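Local atomic coordinates of mandelate racemase/muconate lactonizing protein (Alicyclobacillus acidocaldarius LAA1, PDB entry 3QLD), a protein that is of unsettled function but belongs by name and fold to the enolase superfamily, pairing an N-terminal capping domain with a TIM-barrel-like domain. Residues K29-V34 against W45-L51. Numbering follows the deposited sequence.
Sequences KQAILV and WSECVAL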
ATOM      1  N   LYS A  29       5.287  -3.116  22.975  1.00 36.10           N
ATOM      2  CA  LYS A  29       4.597  -2.370  21.916  1.00 34.12           C
ATOM      3  C   LYS A  29       5.459  -1.233  21.410  1.00 31.60           C
ATOM      4  O   LYS A  29       5.805  -0.319  22.177  1.00 30.59           O
ATOM      5  CB  LYS A  29       3.243  -1.793  22.407  1.00 34.76           C
ATOM      6  CG  LYS A  29       2.429  -0.936  21.359  1.00 34.61           C
ATOM      7  CD  LYS A  29       1.850  -1.845  20.242  1.00 41.43           C
ATOM      8  CE  LYS A  29       0.929  -1.095  19.248  1.00 44.84           C
ATOM      9  NZ  LYS A  29       1.490   0.234  18.872  1.00 46.81           N
ATOM     10  N   GLN A  30       5.823  -1.297  20.137  1.00 29.54           N
ATOM     11  CA  GLN A  30       6.517  -0.189  19.504  1.00 28.69           C
ATOM     12  C   GLN A  30       5.502   0.814  19.004  1.00 28.71           C
ATOM     13  O   GLN A  30       4.426   0.479  18.472  1.00 28.56           O
ATOM     14  CB  GLN A  30       7.393  -0.615  18.332  1.00 27.82           C
ATOM     15  CG  GLN A  30       8.516  -1.608  18.724  1.00 31.12           C
ATOM     16  CD  GLN A  30       9.397  -1.925  17.507  1.00 39.88           C
ATOM     17  OE1 GLN A  30       9.925  -1.027  16.834  1.00 42.22           O
ATOM     18  NE2 GLN A  30       9.517  -3.201  17.203  1.00 40.05           N
ATOM     19  N   ALA A  31       5.834   2.070  19.179  1.00 28.71           N
ATOM     20  CA  ALA A  31       4.931   3.121  18.788  1.00 28.18           C
ATOM     21  C   ALA A  31       5.720   4.322  18.335  1.00 27.17           C
ATOM     22  O   ALA A  31       6.874   4.487  18.767  1.00 30.42           O
ATOM     23  CB  ALA A  31       4.016   3.470  20.011  1.00 28.37           C
ATOM     24  N   ILE A  32       5.139   5.186  17.496  1.00 25.76           N
ATOM     25  CA  ILE A  32       5.815   6.470  17.111  1.00 22.90           C
ATOM     26  C   ILE A  32       4.894   7.622  17.523  1.00 24.16           C
ATOM     27  O   ILE A  32       3.675   7.628  17.103  1.00 23.27           O
ATOM     28  CB  ILE A  32       6.056   6.568  15.591  1.00 22.30           C
ATOM     29  CG1 ILE A  32       7.128   5.567  15.119  1.00 24.65           C
ATOM     30  CG2 ILE A  32       6.586   7.971  15.208  1.00 23.41           C
ATOM     31  CD1 ILE A  32       7.228   5.569  13.530  1.00 24.53           C
ATOM     32  N   LEU A  33       5.381   8.525  18.382  1.00 22.72           N
ATOM     33  CA  LEU A  33       4.602   9.775  18.627  1.00 22.86           C
ATOM     34  C   LEU A  33       5.132  10.968  17.913  1.00 23.53           C
ATOM     35  O   LEU A  33       6.365  11.162  17.812  1.00 24.56           O
ATOM     36  CB  LEU A  33       4.503  10.051  20.129  1.00 23.77           C
ATOM     37  CG  LEU A  33       3.960   8.915  21.014  1.00 24.27           C
ATOM     38  CD1 LEU A  33       3.937   9.399  22.500  1.00 26.12           C
ATOM     39  CD2 LEU A  33       2.542   8.603  20.599  1.00 23.07           C
ATOM     40  N   VAL A  34       4.215  11.788  17.398  1.00 23.92           N
ATOM     41  CA  VAL A  34       4.560  12.999  16.693  1.00 23.05           C
ATOM     42  C   VAL A  34       4.262  14.146  17.639  1.00 26.40           C
ATOM     43  O   VAL A  34       3.177  14.201  18.241  1.00 25.74           O
ATOM     44  CB  VAL A  34       3.736  13.136  15.441  1.00 23.82           C
ATOM     45  CG1 VAL A  34       4.021  14.426  14.745  1.00 25.73           C
ATOM     46  CG2 VAL A  34       4.059  11.933  14.464  1.00 20.90           C
ATOM     47  N   TRP A  45       0.216  16.627  19.788  1.00 27.59           N
ATOM     48  CA  TRP A  45       0.713  15.234  19.719  1.00 28.24           C
ATOM     49  C   TRP A  45      -0.215  14.316  18.920  1.00 26.27           C
ATOM     50  O   TRP A  45      -1.439  14.564  18.857  1.00 26.53           O
ATOM     51  CB  TRP A  45       0.819  14.615  21.120  1.00 27.95           C
ATOM     52  CG  TRP A  45       1.861  15.310  21.977  1.00 30.32           C
ATOM     53  CD1 TRP A  45       1.812  16.594  22.451  1.00 33.18           C
ATOM     54  CD2 TRP A  45       3.087  14.750  22.444  1.00 33.08           C
ATOM     55  NE1 TRP A  45       2.952  16.870  23.176  1.00 33.69           N
ATOM     56  CE2 TRP A  45       3.753  15.760  23.191  1.00 31.50           C
ATOM     57  CE3 TRP A  45       3.713  13.493  22.281  1.00 31.75           C
ATOM     58  CZ2 TRP A  45       4.991  15.545  23.817  1.00 32.01           C
ATOM     59  CZ3 TRP A  45       4.944  13.280  22.914  1.00 31.46           C
ATOM     60  CH2 TRP A  45       5.568  14.299  23.676  1.00 33.09           C
ATOM     61  N   SER A  46       0.343  13.224  18.387  1.00 24.89           N
ATOM     62  CA  SER A  46      -0.463  12.156  17.760  1.00 25.31           C
ATOM     63  C   SER A  46       0.342  10.901  17.760  1.00 25.06           C
ATOM     64  O   SER A  46       1.535  10.940  18.080  1.00 22.26           O
ATOM     65  CB  SER A  46      -0.759  12.483  16.313  1.00 24.80           C
ATOM     66  OG  SER A  46       0.446  12.487  15.579  1.00 27.17           O
ATOM     67  N   GLU A  47      -0.310   9.787  17.386  1.00 25.28           N
ATOM     68  CA  GLU A  47       0.404   8.502  17.396  1.00 25.32           C
ATOM     69  C   GLU A  47       0.328   7.930  16.017  1.00 25.78           C
ATOM     70  O   GLU A  47      -0.755   7.925  15.416  1.00 25.84           O
ATOM     71  CB  GLU A  47      -0.210   7.510  18.376  1.00 24.64           C
ATOM     72  CG  GLU A  47       0.448   6.143  18.348  1.00 26.30           C
ATOM     73  CD  GLU A  47      -0.049   5.256  19.496  1.00 30.36           C
ATOM     74  OE1 GLU A  47      -0.653   5.790  20.439  1.00 31.17           O
ATOM     75  OE2 GLU A  47       0.145   4.028  19.482  1.00 33.95           O
ATOM     76  N   CYS A  48       1.472   7.521  15.460  1.00 23.47           N
ATOM     77  CA  CYS A  48       1.410   6.702  14.202  1.00 24.27           C
ATOM     78  C   CYS A  48       1.076   5.235  14.582  1.00 25.06           C
ATOM     79  O   CYS A  48       1.808   4.657  15.373  1.00 26.66           O
ATOM     80  CB  CYS A  48       2.742   6.852  13.451  1.00 22.66           C
ATOM     81  SG  CYS A  48       2.702   5.821  11.918  1.00 25.25           S
ATOM     82  N   VAL A  49      -0.056   4.680  14.110  1.00 23.54           N
ATOM     83  CA  VAL A  49      -0.519   3.414  14.605  1.00 25.23           C
ATOM     84  C   VAL A  49       0.060   2.207  13.872  1.00 25.21           C
ATOM     85  O   VAL A  49      -0.369   1.069  14.124  1.00 25.68           O
ATOM     86  CB  VAL A  49      -2.104   3.278  14.531  1.00 26.57           C
ATOM     87  CG1 VAL A  49      -2.798   4.326  15.486  1.00 29.24           C
ATOM     88  CG2 VAL A  49      -2.616   3.457  13.149  1.00 25.94           C
ATOM     89  N   ALA A  50       0.973   2.447  12.941  1.00 22.88           N
ATOM     90  CA  ALA A  50       1.651   1.301  12.262  1.00 23.50           C
ATOM     91  C   ALA A  50       2.209   0.281  13.273  1.00 22.52           C
ATOM     92  O   ALA A  50       2.946   0.670  14.227  1.00 26.40           O
ATOM     93  CB  ALA A  50       2.782   1.807  11.323  1.00 22.42           C
ATOM     94  N   LEU A  51       1.937  -1.006  13.094  1.00 22.55           N
ATOM     95  CA  LEU A  51       2.450  -2.047  13.966  1.00 22.31           C
ATOM     96  C   LEU A  51       3.912  -2.457  13.641  1.00 21.64           C
ATOM     97  O   LEU A  51       4.469  -2.081  12.600  1.00 21.70           O
ATOM     98  CB  LEU A  51       1.571  -3.291  13.815  1.00 23.75           C
ATOM     99  CG  LEU A  51       0.106  -2.939  14.058  1.00 26.64           C
ATOM    100  CD1 LEU A  51      -0.744  -4.159  13.832  1.00 28.96           C
ATOM    101  CD2 LEU A  51      -0.036  -2.351  15.513  1.00 28.35           C
TER
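W45 meets L33 at the edge of its indole: L33 CD1 lies near the ring plane, 4.0 Å from W45 CZ3. A broad ring suits this end of the antiparallel hairpin because the ring of H9 meets it with the two planes only about 10° apart, while NE1 bonds to E43. S46 forms the hydrogen-bonded pair with V34: V34 N gives to S46 O at 2.9 Å, and S46 N returns a more bent bond to V34 O. Its small side chain fits closely beside the branched valine, with OG 3.4 Å from V34 CB, and the buried hydroxyl is satisfied by A110 O. E47 turns to the other face, the one L33 occupies, and its CB touches L33 CD2 at 3.7 Å. With CG anti to the backbone N (chi1 176°) and the chain extended, the carboxylate comes alongside A31 CB, and K29 NZ, arriving from the opposite direction, stays 4.1 Å from E47 OE2, too far for a salt bridge; NZ bonds instead to Q30 O, while E47 OE1 is held by T302 and G305. C48 N donates to I32 O at 2.8 Å, and the short cysteine side chain lets C48 CB lie against I32 CB. Beyond the strand, L51 brings CD2 to the aliphatic K29 CE. Helix 105-123 covers V34, S46 and C48, helix 61-80 packs on I32 and C48, and strand 3-15 continues the sheet beyond 29-34.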